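Local coordinates for protein glycoside Hydrolase (Bacteroides uniformis, PDB 5TA0) that probably hydrolyses agarose-type red algal polysaccharides, as a GH86 enzyme of a gut bacterium captured here with an agarose oligosaccharide, at residues Trp417-Thr427 with Asp437-Ile448. Numbering follows the deposited sequence.
Sequences WKDVKGTRVET and DAYVDGKNVYFI
V420 rides over Y446: its CA stands 3.9 Å from the ring centroid, close to the ring normal, a CH-pi contact, while CG2 reaches CD1. The type II turn from W417 to V420 closes like a lid on the tyrosine. Beyond the ring, Y446 OH comes within 3.4 Å of D419 CB and donates to a water that also bonds D419 O and D441 OD2. K421 bends back so that NZ bonds D419 O, and its CG and CD rest against the D441 carboxylate. W417 CH2 meets I448 CG2 at 3.8 Å.

From T423 onward the chain pairs with 437-441 as an antiparallel hairpin, T423 and V440 exchanging both backbone bonds. A CB at G422 would hit V440 O and the carbonyl O of K421. On one face Y439 and R424 nest: CE1 of the ring sits 3.4 Å from R424 CB, and the guanidinium is turned 15° from the ring plane. With CG anti to the backbone N (chi1 -165°), the extended arginine crosses the tyrosine obliquely and brings NE to D437 OD1, a nearly straight salt bridge of 2.9 Å. Y439 OH donates to D437 OD2, meeting it from above the carboxylate plane. An alanine in place of D437 would probably leave R424 NE and Y439 OH without the carboxylate they share and the guanidinium freer to swing. On the reverse face, V425 CG1 meets V440 CG2 at 3.6 Å, and T427 CG2 touches both A438 CB and F447 CE1.

Strands 423-429, 434-441 and 444-451 lie side by side in the mixed sheet, between 25-30 next to 423-429 and 508-514 beyond 444-451; L29 packs on V425, T427 and A438, V510 on V420 and I448, while M358 of helix 340-358 covers D437 and Y439.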
ATOM      1  N   TRP A 417     -12.863   9.858   4.828  1.00  8.41           N
ATOM      2  CA  TRP A 417     -11.603  10.607   4.713  1.00  8.17           C
ATOM      3  C   TRP A 417     -11.776  11.977   4.064  1.00  8.81           C
ATOM      4  O   TRP A 417     -10.796  12.670   3.790  1.00  8.58           O
ATOM      5  CB  TRP A 417     -10.561   9.754   3.940  1.00  8.13           C
ATOM      6  CG  TRP A 417     -10.021   8.637   4.784  1.00  7.88           C
ATOM      7  CD1 TRP A 417     -10.562   7.366   4.936  1.00  7.81           C
ATOM      8  CD2 TRP A 417      -8.862   8.666   5.634  1.00  7.75           C
ATOM      9  NE1 TRP A 417      -9.819   6.645   5.815  1.00  7.97           N
ATOM     10  CE2 TRP A 417      -8.771   7.415   6.262  1.00  7.72           C
ATOM     11  CE3 TRP A 417      -7.888   9.631   5.921  1.00  7.59           C
ATOM     12  CZ2 TRP A 417      -7.731   7.098   7.149  1.00  7.95           C
ATOM     13  CZ3 TRP A 417      -6.861   9.306   6.782  1.00  7.97           C
ATOM     14  CH2 TRP A 417      -6.789   8.072   7.392  1.00  7.80           C
ATOM     15  N   LYS A 418     -13.013  12.405   3.803  1.00  8.83           N
ATOM     16  CA  LYS A 418     -13.271  13.713   3.186  1.00  9.73           C
ATOM     17  C   LYS A 418     -12.611  14.823   4.036  1.00  9.90           C
ATOM     18  O   LYS A 418     -12.635  14.774   5.265  1.00  9.93           O
ATOM     19  CB  LYS A 418     -14.783  13.952   3.049  1.00 11.05           C
ATOM     20  CG  LYS A 418     -15.161  15.110   2.164  1.00 12.44           C
ATOM     21  CD  LYS A 418     -16.663  15.330   2.150  1.00 14.26           C
ATOM     22  CE  LYS A 418     -17.105  16.345   1.119  1.00 17.19           C
ATOM     23  NZ  LYS A 418     -16.640  17.728   1.426  1.00 19.55           N
ATOM     24  N   ASP A 419     -11.971  15.770   3.355  1.00  9.70           N
ATOM     25  CA  ASP A 419     -11.379  16.950   3.983  1.00 10.44           C
ATOM     26  C   ASP A 419     -10.043  16.708   4.666  1.00 10.81           C
ATOM     27  O   ASP A 419      -9.334  17.682   4.931  1.00 12.18           O
ATOM     28  CB  ASP A 419     -12.321  17.646   4.994  1.00 11.42           C
ATOM     29  CG  ASP A 419     -13.712  17.854   4.466  1.00 12.27           C
ATOM     30  OD1 ASP A 419     -13.836  18.513   3.427  1.00 13.28           O
ATOM     31  OD2 ASP A 419     -14.678  17.351   5.098  1.00 13.91           O
ATOM     32  N   VAL A 420      -9.685  15.471   5.017  1.00  9.65           N
ATOM     33  CA  VAL A 420      -8.520  15.204   5.862  1.00  9.63           C
ATOM     34  C   VAL A 420      -7.263  15.664   5.111  1.00  9.61           C
ATOM     35  O   VAL A 420      -7.011  15.229   3.980  1.00  9.54           O
ATOM     36  CB  VAL A 420      -8.401  13.714   6.229  1.00  9.52           C
ATOM     37  CG1 VAL A 420      -7.088  13.434   6.944  1.00  9.76           C
ATOM     38  CG2 VAL A 420      -9.594  13.252   7.068  1.00  9.52           C
ATOM     39  N   LYS A 421      -6.510  16.565   5.745  1.00  9.39           N
ATOM     40  CA  LYS A 421      -5.287  17.121   5.179  1.00 10.30           C
ATOM     41  C   LYS A 421      -4.634  17.908   6.307  1.00  9.63           C
ATOM     42  O   LYS A 421      -5.236  18.156   7.350  1.00  9.37           O
ATOM     43  CB  LYS A 421      -5.545  18.028   3.963  1.00 11.82           C
ATOM     44  CG  LYS A 421      -6.320  19.316   4.274  1.00 12.99           C
ATOM     45  CD  LYS A 421      -6.583  20.182   3.039  1.00 15.42           C
ATOM     46  CE  LYS A 421      -7.597  19.562   2.116  1.00 17.64           C
ATOM     47  NZ  LYS A 421      -8.978  19.629   2.641  1.00 18.93           N
ATOM     48  N   GLY A 422      -3.397  18.301   6.064  1.00  9.48           N
ATOM     49  CA  GLY A 422      -2.714  19.225   6.935  1.00  9.67           C
ATOM     50  C   GLY A 422      -1.401  18.699   7.469  1.00  9.23           C
ATOM     51  O   GLY A 422      -0.881  17.669   7.002  1.00  8.99           O
ATOM     52  N   THR A 423      -0.870  19.410   8.461  1.00  9.10           N
ATOM     53  CA  THR A 423       0.433  19.101   9.053  1.00  9.27           C
ATOM     54  C   THR A 423       0.246  18.000  10.088  1.00  8.85           C
ATOM     55  O   THR A 423      -0.635  18.091  10.969  1.00  9.66           O
ATOM     56  CB  THR A 423       1.028  20.355   9.730  1.00  9.64           C
ATOM     57  OG1 THR A 423       1.254  21.353   8.725  1.00 11.01           O
ATOM     58  CG2 THR A 423       2.293  20.045  10.464  1.00  9.82           C
ATOM     59  N   ARG A 424       1.051  16.939   9.984  1.00  8.57           N
ATOM     60  CA  ARG A 424       0.953  15.829  10.905  1.00  8.58           C
ATOM     61  C   ARG A 424       1.387  16.252  12.297  1.00  8.63           C
ATOM     62  O   ARG A 424       2.415  16.935  12.443  1.00  8.65           O
ATOM     63  CB  ARG A 424       1.833  14.679  10.436  1.00  8.61           C
ATOM     64  CG  ARG A 424       1.555  13.339  11.099  1.00  8.48           C
ATOM     65  CD  ARG A 424       2.449  12.262  10.515  1.00  8.85           C
ATOM     66  NE  ARG A 424       2.199  10.959  11.099  1.00  8.84           N
ATOM     67  CZ  ARG A 424       3.082   9.962  11.110  1.00  8.82           C
ATOM     68  NH1 ARG A 424       4.293  10.118  10.578  1.00  9.59           N
ATOM     69  NH2 ARG A 424       2.772   8.814  11.702  1.00  9.56           N
ATOM     70  N   VAL A 425       0.652  15.794  13.304  1.00  8.57           N
ATOM     71  CA  VAL A 425       0.978  16.073  14.690  1.00  9.27           C
ATOM     72  C   VAL A 425       1.018  14.791  15.483  1.00 10.05           C
ATOM     73  O   VAL A 425       0.443  13.755  15.083  1.00  9.96           O
ATOM     74  CB  VAL A 425       0.044  17.136  15.340  1.00  9.73           C
ATOM     75  CG1 VAL A 425       0.253  18.477  14.675  1.00  9.61           C
ATOM     76  CG2 VAL A 425      -1.425  16.691  15.282  1.00 10.12           C
ATOM     77  N   GLU A 426       1.695  14.841  16.614  1.00 10.92           N
ATOM     78  CA  GLU A 426       1.896  13.653  17.425  1.00 12.28           C
ATOM     79  C   GLU A 426       0.628  13.100  18.061  1.00 12.21           C
ATOM     80  O   GLU A 426      -0.164  13.846  18.639  1.00 11.26           O
ATOM     81  CB  GLU A 426       2.898  13.931  18.532  1.00 15.30           C
ATOM     82  CG  GLU A 426       3.273  12.654  19.248  1.00 19.27           C
ATOM     83  CD  GLU A 426       3.844  12.829  20.616  1.00 24.14           C
ATOM     84  OE1 GLU A 426       3.797  13.922  21.209  1.00 27.25           O
ATOM     85  OE2 GLU A 426       4.349  11.793  21.095  1.00 29.31           O
ATOM     86  N   THR A 427       0.484  11.781  17.987  1.00 11.73           N
ATOM     87  CA  THR A 427      -0.534  11.047  18.730  1.00 12.69           C
ATOM     88  C   THR A 427       0.131   9.874  19.422  1.00 13.51           C
ATOM     89  O   THR A 427       1.140   9.370  18.953  1.00 14.15           O
ATOM     90  CB  THR A 427      -1.663  10.518  17.831  1.00 12.91           C
ATOM     91  OG1 THR A 427      -1.113   9.642  16.827  1.00 13.07           O
ATOM     92  CG2 THR A 427      -2.421  11.652  17.196  1.00 13.16           C
ATOM     93  N   ASP A 437      -3.458   8.636  14.326  1.00  9.08           N
ATOM     94  CA  ASP A 437      -2.708   9.660  13.572  1.00  8.65           C
ATOM     95  C   ASP A 437      -3.541  10.939  13.584  1.00  8.51           C
ATOM     96  O   ASP A 437      -4.741  10.921  13.918  1.00  9.05           O
ATOM     97  CB  ASP A 437      -2.416   9.147  12.135  1.00  8.27           C
ATOM     98  CG  ASP A 437      -1.172   9.752  11.506  1.00  8.61           C
ATOM     99  OD1 ASP A 437      -0.530  10.666  12.067  1.00  8.44           O
ATOM    100  OD2 ASP A 437      -0.859   9.291  10.382  1.00  8.79           O
ATOM    101  N   ALA A 438      -2.924  12.068  13.243  1.00  8.36           N
ATOM    102  CA  ALA A 438      -3.644  13.338  13.246  1.00  8.51           C
ATOM    103  C   ALA A 438      -2.978  14.366  12.374  1.00  8.57           C
ATOM    104  O   ALA A 438      -1.747  14.363  12.233  1.00  8.18           O
ATOM    105  CB  ALA A 438      -3.772  13.876  14.657  1.00  8.94           C
ATOM    106  N   TYR A 439      -3.801  15.248  11.805  1.00  8.25           N
ATOM    107  CA  TYR A 439      -3.366  16.281  10.851  1.00  8.46           C
ATOM    108  C   TYR A 439      -4.106  17.579  11.137  1.00  8.88           C
ATOM    109  O   TYR A 439      -5.326  17.575  11.367  1.00  9.44           O
ATOM    110  CB  TYR A 439      -3.563  15.814   9.376  1.00  8.34           C
ATOM    111  CG  TYR A 439      -2.772  14.550   9.095  1.00  8.21           C
ATOM    112  CD1 TYR A 439      -1.466  14.643   8.630  1.00  8.18           C
ATOM    113  CD2 TYR A 439      -3.266  13.299   9.407  1.00  8.18           C
ATOM    114  CE1 TYR A 439      -0.676  13.515   8.444  1.00  8.37           C
ATOM    115  CE2 TYR A 439      -2.486  12.165   9.238  1.00  8.20           C
ATOM    116  CZ  TYR A 439      -1.194  12.276   8.761  1.00  8.21           C
ATOM    117  OH  TYR A 439      -0.376  11.180   8.607  1.00  8.30           O
ATOM    118  N   VAL A 440      -3.363  18.679  11.109  1.00  9.40           N
ATOM    119  CA  VAL A 440      -3.882  20.019  11.434  1.00  9.93           C
ATOM    120  C   VAL A 440      -3.897  20.885  10.181  1.00 10.54           C
ATOM    121  O   VAL A 440      -2.851  21.143   9.576  1.00 10.22           O
ATOM    122  CB  VAL A 440      -2.973  20.702  12.467  1.00 10.30           C
ATOM    123  CG1 VAL A 440      -3.420  22.153  12.698  1.00 10.43           C
ATOM    124  CG2 VAL A 440      -2.953  19.935  13.789  1.00 10.91           C
ATOM    125  N   ASP A 441      -5.083  21.293   9.769  1.00 10.98           N
ATOM    126  CA  ASP A 441      -5.281  22.157   8.628  1.00 12.53           C
ATOM    127  C   ASP A 441      -5.908  23.458   9.092  1.00 12.47           C
ATOM    128  O   ASP A 441      -7.129  23.595   9.099  1.00 12.40           O
ATOM    129  CB  ASP A 441      -6.197  21.510   7.593  1.00 13.91           C
ATOM    130  CG  ASP A 441      -6.396  22.379   6.351  1.00 15.85           C
ATOM    131  OD1 ASP A 441      -5.467  23.106   5.975  1.00 18.40           O
ATOM    132  OD2 ASP A 441      -7.456  22.284   5.732  1.00 18.79           O
ATOM    133  N   GLY A 442      -5.057  24.392   9.484  1.00 12.58           N
ATOM    134  CA  GLY A 442      -5.544  25.709   9.961  1.00 12.48           C
ATOM    135  C   GLY A 442      -6.337  25.593  11.246  1.00 12.41           C
ATOM    136  O   GLY A 442      -5.798  25.258  12.281  1.00 12.86           O
ATOM    137  N   LYS A 443      -7.647  25.834  11.133  1.00 12.58           N
ATOM    138  CA  LYS A 443      -8.585  25.742  12.253  1.00 13.39           C
ATOM    139  C   LYS A 443      -9.112  24.333  12.492  1.00 13.13           C
ATOM    140  O   LYS A 443      -9.759  24.066  13.503  1.00 13.91           O
ATOM    141  CB  LYS A 443      -9.787  26.679  11.998  1.00 15.70           C
ATOM    142  CG  LYS A 443      -9.379  28.114  11.690  1.00 18.83           C
ATOM    143  CD  LYS A 443     -10.538  29.085  11.619  1.00 22.02           C
ATOM    144  CE  LYS A 443     -10.017  30.479  11.295  1.00 25.27           C
ATOM    145  NZ  LYS A 443     -11.026  31.551  11.524  1.00 28.87           N
ATOM    146  N   ASN A 444      -8.860  23.437  11.535  1.00 12.81           N
ATOM    147  CA  ASN A 444      -9.383  22.076  11.586  1.00 13.82           C
ATOM    148  C   ASN A 444      -8.324  21.063  11.964  1.00 13.20           C
ATOM    149  O   ASN A 444      -7.194  21.139  11.472  1.00 14.03           O
ATOM    150  CB  ASN A 444      -9.964  21.689  10.242  1.00 15.55           C
ATOM    151  CG  ASN A 444     -11.213  22.463   9.920  1.00 17.80           C
ATOM    152  OD1 ASN A 444     -12.167  22.439  10.691  1.00 21.15           O
ATOM    153  ND2 ASN A 444     -11.219  23.147   8.801  1.00 20.59           N
ATOM    154  N   VAL A 445      -8.691  20.134  12.835  1.00 11.65           N
ATOM    155  CA  VAL A 445      -7.804  19.037  13.231  1.00 11.03           C
ATOM    156  C   VAL A 445      -8.536  17.726  13.009  1.00 11.08           C
ATOM    157  O   VAL A 445      -9.664  17.577  13.464  1.00 12.32           O
ATOM    158  CB  VAL A 445      -7.370  19.134  14.701  1.00 11.32           C
ATOM    159  CG1 VAL A 445      -6.348  18.051  15.046  1.00 11.83           C
ATOM    160  CG2 VAL A 445      -6.795  20.510  14.975  1.00 11.49           C
ATOM    161  N   TYR A 446      -7.882  16.781  12.342  1.00 10.11           N
ATOM    162  CA  TYR A 446      -8.440  15.467  12.004  1.00 10.04           C
ATOM    163  C   TYR A 446      -7.680  14.447  12.809  1.00  9.51           C
ATOM    164  O   TYR A 446      -6.462  14.320  12.671  1.00 10.53           O
ATOM    165  CB  TYR A 446      -8.318  15.184  10.491  1.00 10.10           C
ATOM    166  CG  TYR A 446      -8.977  16.254   9.694  1.00 10.56           C
ATOM    167  CD1 TYR A 446     -10.358  16.249   9.523  1.00 11.45           C
ATOM    168  CD2 TYR A 446      -8.243  17.315   9.172  1.00 11.02           C
ATOM    169  CE1 TYR A 446     -10.985  17.256   8.833  1.00 11.65           C
ATOM    170  CE2 TYR A 446      -8.866  18.339   8.466  1.00 11.91           C
ATOM    171  CZ  TYR A 446     -10.240  18.290   8.306  1.00 12.40           C
ATOM    172  OH  TYR A 446     -10.903  19.300   7.647  1.00 14.74           O
ATOM    173  N   PHE A 447      -8.396  13.741  13.688  1.00  9.19           N
ATOM    174  CA  PHE A 447      -7.845  12.742  14.586  1.00  9.44           C
ATOM    175  C   PHE A 447      -8.402  11.388  14.145  1.00  9.30           C
ATOM    176  O   PHE A 447      -9.625  11.161  14.212  1.00  9.47           O
ATOM    177  CB  PHE A 447      -8.272  13.102  16.011  1.00  9.97           C
ATOM    178  CG  PHE A 447      -7.649  12.288  17.116  1.00 11.01           C
ATOM    179  CD1 PHE A 447      -6.494  11.531  16.977  1.00 11.53           C
ATOM    180  CD2 PHE A 447      -8.240  12.362  18.388  1.00 12.04           C
ATOM    181  CE1 PHE A 447      -5.961  10.840  18.057  1.00 11.90           C
ATOM    182  CE2 PHE A 447      -7.686  11.706  19.460  1.00 12.45           C
ATOM    183  CZ  PHE A 447      -6.559  10.960  19.298  1.00 12.79           C
ATOM    184  N   ILE A 448      -7.525  10.531  13.616  1.00  8.60           N
ATOM    185  CA  ILE A 448      -7.967   9.254  13.021  1.00  8.79           C
ATOM    186  C   ILE A 448      -7.539   8.123  13.912  1.00  8.37           C
ATOM    187  O   ILE A 448      -6.388   8.052  14.326  1.00  8.76           O
ATOM    188  CB  ILE A 448      -7.384   9.036  11.603  1.00  9.14           C
ATOM    189  CG1 ILE A 448      -7.606  10.250  10.698  1.00  9.49           C
ATOM    190  CG2 ILE A 448      -7.968   7.791  10.970  1.00  9.08           C
ATOM    191  CD1 ILE A 448      -6.383  11.105  10.474  1.00 10.09           C
TER
HETATM  192  O   HOH W   1      -9.592  20.681   5.859  1.00 31.11           O
HETATM  193  O   HOH W   2       0.175  11.077  14.717  1.00 14.10           O